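Local structure of mannosylglycerate hydrolase MGH1-like glycoside hydrolase domain-containing protein (Thermus thermophilus HB8, 4WVA) at residues L383-Y395 with Q401-A415. The protein hydrolyses mannosylglycerate, a solute made by thermophiles under osmotic stress, to mannose and glycerate, and accepts glucosylglycerate about equally well. Numbering follows the deposited sequence.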
loop_
_atom_site.group_PDB
_atom_site.type_symbol
_atom_site.label_atom_id
_atom_site.label_comp_id
_atom_site.label_asym_id
_atom_site.label_seq_id
_atom_site.Cartn_x
_atom_site.Cartn_y
_atom_site.Cartn_z
ATOM N N LEU A 383 -2.656 -24.179 -21.848
ATOM C CA LEU A 383 -2.797 -25.637 -21.913
ATOM C C LEU A 383 -3.263 -26.118 -23.296
ATOM O O LEU A 383 -2.752 -27.116 -23.805
ATOM C CB LEU A 383 -3.701 -26.156 -20.798
ATOM C CG LEU A 383 -3.194 -25.898 -19.376
ATOM C CD1 LEU A 383 -4.105 -26.576 -18.386
ATOM C CD2 LEU A 383 -1.764 -26.369 -19.149
ATOM N N ALA A 384 -4.182 -25.378 -23.915
ATOM C CA ALA A 384 -4.641 -25.677 -25.283
ATOM C C ALA A 384 -3.485 -25.637 -26.286
ATOM O O ALA A 384 -3.343 -26.521 -27.148
ATOM C CB ALA A 384 -5.737 -24.711 -25.699
ATOM N N LEU A 385 -2.647 -24.614 -26.168
ATOM C CA LEU A 385 -1.491 -24.471 -27.058
ATOM C C LEU A 385 -0.554 -25.681 -26.942
ATOM O O LEU A 385 -0.084 -26.238 -27.950
ATOM C CB LEU A 385 -0.751 -23.184 -26.710
ATOM C CG LEU A 385 -1.443 -21.885 -27.144
ATOM C CD1 LEU A 385 -0.738 -20.671 -26.540
ATOM C CD2 LEU A 385 -1.462 -21.781 -28.659
ATOM N N MET A 386 -0.282 -26.093 -25.706
ATOM C CA MET A 386 0.635 -27.212 -25.459
ATOM C C MET A 386 0.013 -28.549 -25.857
ATOM O O MET A 386 0.717 -29.422 -26.372
ATOM C CB MET A 386 1.091 -27.199 -24.005
ATOM C CG MET A 386 1.923 -25.959 -23.706
ATOM S SD MET A 386 2.762 -25.959 -22.124
ATOM C CE MET A 386 1.445 -25.514 -21.004
ATOM N N GLU A 387 -1.296 -28.698 -25.658
ATOM C CA GLU A 387 -1.986 -29.919 -26.098
ATOM C C GLU A 387 -1.902 -30.102 -27.607
ATOM O O GLU A 387 -1.697 -31.208 -28.088
ATOM C CB GLU A 387 -3.452 -29.867 -25.730
ATOM C CG GLU A 387 -3.738 -30.187 -24.295
ATOM C CD GLU A 387 -5.115 -29.708 -23.898
ATOM O OE1 GLU A 387 -5.874 -29.176 -24.753
ATOM O OE2 GLU A 387 -5.439 -29.838 -22.724
ATOM N N ARG A 388 -2.084 -29.026 -28.359
ATOM C CA ARG A 388 -2.154 -29.121 -29.817
ATOM C C ARG A 388 -0.788 -29.105 -30.488
ATOM O O ARG A 388 -0.598 -29.777 -31.495
ATOM C CB ARG A 388 -3.006 -28.003 -30.411
ATOM C CG ARG A 388 -3.287 -28.196 -31.902
ATOM C CD ARG A 388 -4.174 -27.099 -32.477
ATOM N NE ARG A 388 -5.515 -27.063 -31.881
ATOM C CZ ARG A 388 -6.517 -27.902 -32.175
ATOM N NH1 ARG A 388 -6.355 -28.894 -33.050
ATOM N NH2 ARG A 388 -7.694 -27.757 -31.574
ATOM N N GLU A 389 0.161 -28.355 -29.928
ATOM C CA GLU A 389 1.431 -28.118 -30.600
ATOM C C GLU A 389 2.639 -28.658 -29.842
ATOM O O GLU A 389 3.772 -28.492 -30.295
ATOM C CB GLU A 389 1.592 -26.618 -30.883
ATOM C CG GLU A 389 0.671 -26.120 -31.981
ATOM C CD GLU A 389 1.172 -26.478 -33.364
ATOM O OE1 GLU A 389 2.337 -26.177 -33.696
ATOM O OE2 GLU A 389 0.389 -27.065 -34.148
ATOM N N GLY A 390 2.406 -29.307 -28.713
ATOM C CA GLY A 390 3.483 -29.776 -27.873
ATOM C C GLY A 390 4.155 -28.636 -27.137
ATOM O O GLY A 390 3.608 -27.529 -27.047
ATOM N N PHE A 391 5.324 -28.937 -26.594
ATOM C CA PHE A 391 6.032 -28.044 -25.670
ATOM C C PHE A 391 7.059 -27.252 -26.439
ATOM O O PHE A 391 8.155 -27.723 -26.700
ATOM C CB PHE A 391 6.637 -28.866 -24.549
ATOM C CG PHE A 391 5.603 -29.655 -23.784
ATOM C CD1 PHE A 391 4.702 -29.011 -22.960
ATOM C CD2 PHE A 391 5.488 -31.032 -23.944
ATOM C CE1 PHE A 391 3.725 -29.715 -22.278
ATOM C CE2 PHE A 391 4.515 -31.748 -23.264
ATOM C CZ PHE A 391 3.637 -31.095 -22.427
ATOM N N ARG A 392 6.660 -26.042 -26.801
ATOM C CA ARG A 392 7.447 -25.155 -27.635
ATOM C C ARG A 392 7.781 -23.912 -26.833
ATOM O O ARG A 392 7.151 -23.616 -25.798
ATOM C CB ARG A 392 6.670 -24.749 -28.883
ATOM C CG ARG A 392 6.310 -25.931 -29.789
ATOM C CD ARG A 392 7.527 -26.624 -30.379
ATOM N NE ARG A 392 8.375 -25.730 -31.175
ATOM C CZ ARG A 392 8.201 -25.444 -32.461
ATOM N NH1 ARG A 392 7.186 -25.964 -33.141
ATOM N NH2 ARG A 392 9.031 -24.607 -33.073
ATOM N N GLU A 393 8.773 -23.184 -27.322
ATOM C CA GLU A 393 9.238 -21.980 -26.637
ATOM C C GLU A 393 8.157 -20.875 -26.641
ATOM O O GLU A 393 7.973 -20.173 -25.634
ATOM C CB GLU A 393 10.555 -21.507 -27.247
ATOM C CG GLU A 393 11.368 -20.565 -26.377
ATOM C CD GLU A 393 12.708 -20.183 -27.000
ATOM O OE1 GLU A 393 13.046 -20.743 -28.072
ATOM O OE2 GLU A 393 13.440 -19.337 -26.414
ATOM N N TYR A 394 7.451 -20.698 -27.759
ATOM C CA TYR A 394 6.396 -19.694 -27.854
ATOM C C TYR A 394 5.449 -20.099 -28.968
ATOM O O TYR A 394 5.713 -21.078 -29.684
ATOM C CB TYR A 394 6.946 -18.273 -28.058
ATOM C CG TYR A 394 8.159 -18.193 -28.952
ATOM C CD1 TYR A 394 9.421 -18.467 -28.446
ATOM C CD2 TYR A 394 8.050 -17.847 -30.290
ATOM C CE1 TYR A 394 10.531 -18.436 -29.247
ATOM C CE2 TYR A 394 9.168 -17.795 -31.093
ATOM C CZ TYR A 394 10.410 -18.092 -30.559
ATOM O OH TYR A 394 11.566 -18.057 -31.326
ATOM N N TYR A 395 4.351 -19.372 -29.066
ATOM C CA TYR A 395 3.255 -19.742 -29.951
ATOM C C TYR A 395 2.707 -18.524 -30.646
ATOM O O TYR A 395 2.600 -17.458 -30.057
ATOM C CB TYR A 395 2.131 -20.445 -29.183
ATOM C CG TYR A 395 2.594 -21.666 -28.429
ATOM C CD1 TYR A 395 3.176 -21.547 -27.169
ATOM C CD2 TYR A 395 2.480 -22.942 -28.976
ATOM C CE1 TYR A 395 3.613 -22.654 -26.473
ATOM C CE2 TYR A 395 2.929 -24.052 -28.284
ATOM C CZ TYR A 395 3.504 -23.904 -27.036
ATOM O OH TYR A 395 3.956 -24.996 -26.329
ATOM N N GLN A 401 0.198 -21.724 -33.739
ATOM C CA GLN A 401 1.290 -22.562 -34.210
ATOM C C GLN A 401 2.510 -22.464 -33.292
ATOM O O GLN A 401 2.884 -21.371 -32.884
ATOM C CB GLN A 401 1.728 -22.149 -35.617
ATOM C CG GLN A 401 0.670 -22.253 -36.702
ATOM C CD GLN A 401 1.068 -21.430 -37.923
ATOM O OE1 GLN A 401 0.601 -20.290 -38.127
ATOM N NE2 GLN A 401 1.987 -21.984 -38.718
ATOM N N GLY A 402 3.134 -23.599 -32.991
ATOM C CA GLY A 402 4.380 -23.618 -32.205
ATOM C C GLY A 402 5.535 -22.963 -32.940
ATOM O O GLY A 402 5.655 -23.039 -34.175
ATOM N N ARG A 403 6.395 -22.309 -32.166
ATOM C CA ARG A 403 7.512 -21.559 -32.684
ATOM C C ARG A 403 8.686 -21.669 -31.738
ATOM O O ARG A 403 8.529 -22.074 -30.582
ATOM C CB ARG A 403 7.129 -20.076 -32.814
ATOM C CG ARG A 403 5.949 -19.780 -33.732
ATOM C CD ARG A 403 6.389 -19.925 -35.167
ATOM N NE ARG A 403 5.393 -19.497 -36.155
ATOM C CZ ARG A 403 4.781 -20.298 -37.029
ATOM N NH1 ARG A 403 5.031 -21.607 -37.081
ATOM N NH2 ARG A 403 3.901 -19.773 -37.875
ATOM N N GLY A 404 9.871 -21.291 -32.221
ATOM C CA GLY A 404 11.089 -21.349 -31.416
ATOM C C GLY A 404 11.557 -22.750 -31.056
ATOM O O GLY A 404 11.346 -23.708 -31.811
ATOM N N GLY A 405 12.202 -22.869 -29.900
ATOM C CA GLY A 405 12.715 -24.144 -29.425
ATOM C C GLY A 405 11.676 -25.256 -29.374
ATOM O O GLY A 405 10.511 -25.035 -29.025
ATOM N N GLU A 406 12.125 -26.452 -29.727
ATOM C CA GLU A 406 11.342 -27.672 -29.604
ATOM C C GLU A 406 11.684 -28.324 -28.286
ATOM O O GLU A 406 12.794 -28.173 -27.794
ATOM C CB GLU A 406 11.682 -28.606 -30.763
ATOM C CG GLU A 406 11.568 -27.843 -32.055
ATOM C CD GLU A 406 11.260 -28.689 -33.230
ATOM O OE1 GLU A 406 12.235 -29.193 -33.823
ATOM O OE2 GLU A 406 10.056 -28.761 -33.589
ATOM N N GLY A 407 10.716 -29.032 -27.714
ATOM C CA GLY A 407 10.860 -29.685 -26.419
ATOM C C GLY A 407 11.350 -28.708 -25.365
ATOM O O GLY A 407 12.421 -28.910 -24.745
ATOM N N PHE A 408 10.604 -27.609 -25.212
ATOM C CA PHE A 408 11.073 -26.503 -24.396
ATOM C C PHE A 408 10.681 -26.691 -22.931
ATOM O O PHE A 408 9.498 -26.845 -22.600
ATOM C CB PHE A 408 10.542 -25.179 -24.943
ATOM C CG PHE A 408 11.163 -23.988 -24.295
ATOM C CD1 PHE A 408 12.502 -23.638 -24.531
ATOM C CD2 PHE A 408 10.449 -23.250 -23.388
ATOM C CE1 PHE A 408 13.068 -22.535 -23.921
ATOM C CE2 PHE A 408 11.013 -22.152 -22.777
ATOM C CZ PHE A 408 12.317 -21.781 -23.039
ATOM N N SER A 409 11.687 -26.652 -22.066
ATOM C CA SER A 409 11.559 -27.110 -20.684
ATOM C C SER A 409 10.536 -26.342 -19.849
ATOM O O SER A 409 9.709 -26.966 -19.207
ATOM C CB SER A 409 12.917 -27.129 -19.991
ATOM O OG SER A 409 13.750 -28.087 -20.626
ATOM N N TRP A 410 10.554 -25.009 -19.832
ATOM C CA TRP A 410 9.626 -24.363 -18.896
ATOM C C TRP A 410 8.159 -24.509 -19.314
ATOM O O TRP A 410 7.250 -24.407 -18.477
ATOM C CB TRP A 410 9.977 -22.920 -18.540
ATOM C CG TRP A 410 9.679 -21.806 -19.479
ATOM C CD1 TRP A 410 8.593 -21.623 -20.304
ATOM C CD2 TRP A 410 10.471 -20.619 -19.599
ATOM N NE1 TRP A 410 8.694 -20.419 -20.939
ATOM C CE2 TRP A 410 9.842 -19.781 -20.519
ATOM C CE3 TRP A 410 11.673 -20.211 -19.020
ATOM C CZ2 TRP A 410 10.377 -18.554 -20.892
ATOM C CZ3 TRP A 410 12.200 -18.998 -19.371
ATOM C CH2 TRP A 410 11.564 -18.179 -20.313
ATOM N N SER A 411 7.937 -24.785 -20.587
ATOM C CA SER A 411 6.577 -25.059 -21.070
ATOM C C SER A 411 6.094 -26.376 -20.470
ATOM O O SER A 411 5.023 -26.432 -19.877
ATOM C CB SER A 411 6.540 -25.077 -22.602
ATOM O OG SER A 411 6.859 -23.790 -23.121
ATOM N N ALA A 412 6.914 -27.416 -20.589
ATOM C CA ALA A 412 6.631 -28.699 -19.951
ATOM C C ALA A 412 6.496 -28.559 -18.443
ATOM O O ALA A 412 5.535 -29.053 -17.835
ATOM C CB ALA A 412 7.684 -29.725 -20.323
ATOM N N ALA A 413 7.441 -27.856 -17.823
ATOM C CA ALA A 413 7.422 -27.699 -16.392
ATOM C C ALA A 413 6.150 -27.053 -15.886
ATOM O O ALA A 413 5.575 -27.477 -14.887
ATOM C CB ALA A 413 8.622 -26.873 -15.932
ATOM N N LEU A 414 5.739 -25.994 -16.559
ATOM C CA LEU A 414 4.581 -25.246 -16.096
ATOM C C LEU A 414 3.277 -25.950 -16.473
ATOM O O LEU A 414 2.317 -25.847 -15.735
ATOM C CB LEU A 414 4.640 -23.794 -16.581
ATOM C CG LEU A 414 5.745 -22.969 -15.906
ATOM C CD1 LEU A 414 5.888 -21.592 -16.544
ATOM C CD2 LEU A 414 5.492 -22.812 -14.414
ATOM N N ALA A 415 3.261 -26.732 -17.551
ATOM C CA ALA A 415 2.123 -27.641 -17.794
ATOM C C ALA A 415 1.901 -28.543 -16.582
ATOM O O ALA A 415 0.776 -28.707 -16.122
ATOM C CB ALA A 415 2.365 -28.492 -19.035
HETATM O O HOH W 1 5.208 -25.386 -35.663
HETATM O O HOH W 2 6.904 -20.782 -23.271
#
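M386, bent at chi3 (-79°), lays its CE methyl against CB of A415 and brings SD beside the S411 carbonyl, joining helix 372-389 to helix 409-418. At the end of its own helix, E389 reaches across to the hairpin, where OE1 accepts from G402 N at 2.8 Å, met from above the carboxylate plane. F391 turns its ring to helix 409-418: the A412 methyl sits over one face, offset toward the rim, while L4, A8 and V11 of helix 4-15 also pack on it. Its carbonyl accepts from F408 N, just ahead of the helix. R392 curls back through two bends, chi2 -64° and chi3 -59°, along residues 402-406, with G402 C and R403 N over one guanidinium face; NE bonds to G405 O (3.1 Å) and NH2 to G404 O (2.8 Å), both close to the guanidinium plane. R392 O in turn accepts from S411 OG at 2.7 Å. E393, the probable proton acceptor, stretches over the F408 ring, CG 3.6 Å from its centroid; OE1 receives G405 N at 2.9 Å on its anti lone pair. Y394 pairs with R403 in the short antiparallel hairpin, and its ring covers G404. G405 N and Y28 OH each bond one E393 carboxylate oxygen, while the F408 ring supports the CG methylene (CH-pi): the group is restrained in rotation beside the bound Tris in the (alpha/alpha)6-barrel pocket, consistent with its likely role.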